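Local coordinates for protein lipocalin (Argas monolakensis, PDB 3BRN) that binds serotonin inside a lipocalin beta barrel and probably serves as a tick scavenger of biogenic amines, at residues 31-36 / 143-148. Sequence-based numbering, arbitrary orientation.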
loop_
_atom_site.group_PDB
_atom_site.type_symbol
_atom_site.label_atom_id
_atom_site.label_comp_id
_atom_site.label_asym_id
_atom_site.label_seq_id
_atom_site.Cartn_x
_atom_site.Cartn_y
_atom_site.Cartn_z
ATOM N N LYS A 31 7.121 0.183 4.855
ATOM C CA LYS A 31 7.470 1.030 6.009
ATOM C C LYS A 31 6.233 1.802 6.422
ATOM O O LYS A 31 5.484 2.239 5.561
ATOM C CB LYS A 31 8.563 2.044 5.640
ATOM C CG LYS A 31 9.851 1.452 5.068
ATOM C CD LYS A 31 10.886 2.535 4.828
ATOM C CE LYS A 31 12.157 1.968 4.197
ATOM N NZ LYS A 31 12.916 3.026 3.485
ATOM N N THR A 32 6.139 2.139 7.711
ATOM C CA THR A 32 5.045 2.983 8.203
ATOM C C THR A 32 5.511 3.815 9.399
ATOM O O THR A 32 6.485 3.456 10.069
ATOM C CB THR A 32 3.778 2.132 8.564
ATOM O OG1 THR A 32 2.746 2.982 9.077
ATOM C CG2 THR A 32 4.100 1.060 9.612
ATOM N N THR A 33 4.891 4.978 9.602
ATOM C CA THR A 33 5.132 5.758 10.816
ATOM C C THR A 33 4.179 5.342 11.936
ATOM O O THR A 33 4.184 5.939 13.007
ATOM C CB THR A 33 5.008 7.286 10.569
ATOM O OG1 THR A 33 3.697 7.584 10.070
ATOM C CG2 THR A 33 6.076 7.754 9.540
ATOM N N LYS A 34 3.297 4.382 11.670
ATOM C CA LYS A 34 2.448 3.878 12.747
ATOM C C LYS A 34 3.097 2.626 13.359
ATOM O O LYS A 34 3.415 1.678 12.633
ATOM C CB LYS A 34 1.049 3.536 12.215
ATOM C CG LYS A 34 0.168 2.757 13.192
ATOM C CD LYS A 34 -1.238 2.582 12.636
ATOM C CE LYS A 34 -1.989 1.448 13.336
ATOM N NZ LYS A 34 -3.319 1.183 12.694
ATOM N N PRO A 35 3.267 2.610 14.690
ATOM C CA PRO A 35 3.833 1.448 15.372
ATOM C C PRO A 35 2.790 0.353 15.618
ATOM O O PRO A 35 1.584 0.609 15.544
ATOM C CB PRO A 35 4.308 2.036 16.705
ATOM C CG PRO A 35 3.323 3.128 16.980
ATOM C CD PRO A 35 2.932 3.692 15.631
ATOM N N GLY A 36 3.263 -0.883 15.759
ATOM C CA GLY A 36 2.407 -2.003 16.131
ATOM C C GLY A 36 1.665 -2.680 14.995
ATOM O O GLY A 36 0.748 -3.466 15.235
ATOM N N ARG A 143 9.919 11.633 12.039
ATOM C CA ARG A 143 9.064 10.668 12.741
ATOM C C ARG A 143 9.707 9.285 12.722
ATOM O O ARG A 143 10.368 8.909 11.746
ATOM C CB ARG A 143 7.699 10.586 12.062
ATOM C CG ARG A 143 6.835 11.842 12.171
ATOM C CD ARG A 143 5.493 11.622 11.466
ATOM N NE ARG A 143 4.620 12.798 11.482
ATOM C CZ ARG A 143 4.718 13.813 10.625
ATOM N NH1 ARG A 143 5.699 13.847 9.725
ATOM N NH2 ARG A 143 3.870 14.828 10.704
ATOM N N PRO A 144 9.510 8.511 13.797
ATOM C CA PRO A 144 10.033 7.147 13.811
ATOM C C PRO A 144 9.439 6.299 12.687
ATOM O O PRO A 144 8.270 6.488 12.331
ATOM C CB PRO A 144 9.576 6.615 15.171
ATOM C CG PRO A 144 9.533 7.861 16.044
ATOM C CD PRO A 144 8.998 8.929 15.116
ATOM N N ILE A 145 10.274 5.458 12.076
ATOM C CA ILE A 145 9.860 4.594 10.968
ATOM C C ILE A 145 9.842 3.135 11.429
ATOM O O ILE A 145 10.742 2.689 12.142
ATOM C CB ILE A 145 10.837 4.677 9.770
ATOM C CG1 ILE A 145 11.111 6.126 9.352
ATOM C CG2 ILE A 145 10.352 3.788 8.623
ATOM C CD1 ILE A 145 9.898 6.921 9.082
ATOM N N HIS A 146 8.781 2.427 11.101
ATOM C CA HIS A 146 8.691 1.022 11.342
ATOM C C HIS A 146 8.720 0.178 10.105
ATOM O O HIS A 146 7.939 0.368 9.211
ATOM C CB HIS A 146 7.466 0.717 12.142
ATOM C CG HIS A 146 7.340 1.579 13.333
ATOM N ND1 HIS A 146 6.959 2.888 13.250
ATOM C CD2 HIS A 146 7.632 1.353 14.622
ATOM C CE1 HIS A 146 6.991 3.427 14.445
ATOM N NE2 HIS A 146 7.389 2.513 15.293
ATOM N N HIS A 147 9.603 -0.789 10.094
ATOM C CA HIS A 147 9.832 -1.589 8.935
ATOM C C HIS A 147 9.055 -2.886 8.935
ATOM O O HIS A 147 9.443 -3.815 9.570
ATOM C CB HIS A 147 11.304 -1.828 8.768
ATOM C CG HIS A 147 12.086 -0.576 8.703
ATOM N ND1 HIS A 147 12.518 -0.041 7.523
ATOM C CD2 HIS A 147 12.456 0.282 9.665
ATOM C CE1 HIS A 147 13.152 1.079 7.760
ATOM N NE2 HIS A 147 13.120 1.304 9.055
ATOM N N THR A 148 7.955 -2.925 8.208
ATOM C CA THR A 148 6.916 -3.929 8.399
ATOM C C THR A 148 7.167 -5.202 7.608
ATOM O O THR A 148 6.543 -6.220 7.871
ATOM C CB THR A 148 5.538 -3.362 7.988
ATOM O OG1 THR A 148 5.123 -2.388 8.948
ATOM C CG2 THR A 148 4.490 -4.481 7.913
HETATM O O HOH W 1 6.039 7.494 13.975
#
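K31 lays its extended side chain beside H147, both pointing the same way. K31 CE comes 3.8 Å from H147 CE1, while K31 CB and CD touch I145 CG2. The K31 ammonium goes on to a salt bridge with D133 of helix 131-140. T32 forms an antiparallel, hydrogen-bonded pair with H146. T32 N donates to H146 O at 2.9 Å. T32 O takes H146 N at 2.7 Å, nearly in line with its carbonyl bond. The same oxygen also accepts from H146 ND1 at 3.3 Å. T32 O lies in the plane of the H146 imidazole, while ND1 sits above the T32 carbonyl plane. This second bond helps fix the ring's rotation. Through the T32-H146 pair, the short, weakly bonded strand 146-147 after the C-terminal helix runs antiparallel to the end of the first barrel strand, 26-32, as in other lipocalins. T32 OG1, anti to its backbone N (chi1 178°), accepts from K34 N in an ST turn where the strand ends. T33 CG2 meets I145 CD1 at 3.9 Å, and T33 OG1 is hydrogen-bonded to Y115 N. One water donates to both T33 O and P144 O. P35 covers one face of the H146 ring, with P35 CA 3.7 Å above its centre and P35 CB 3.4 Å from H146 NE2.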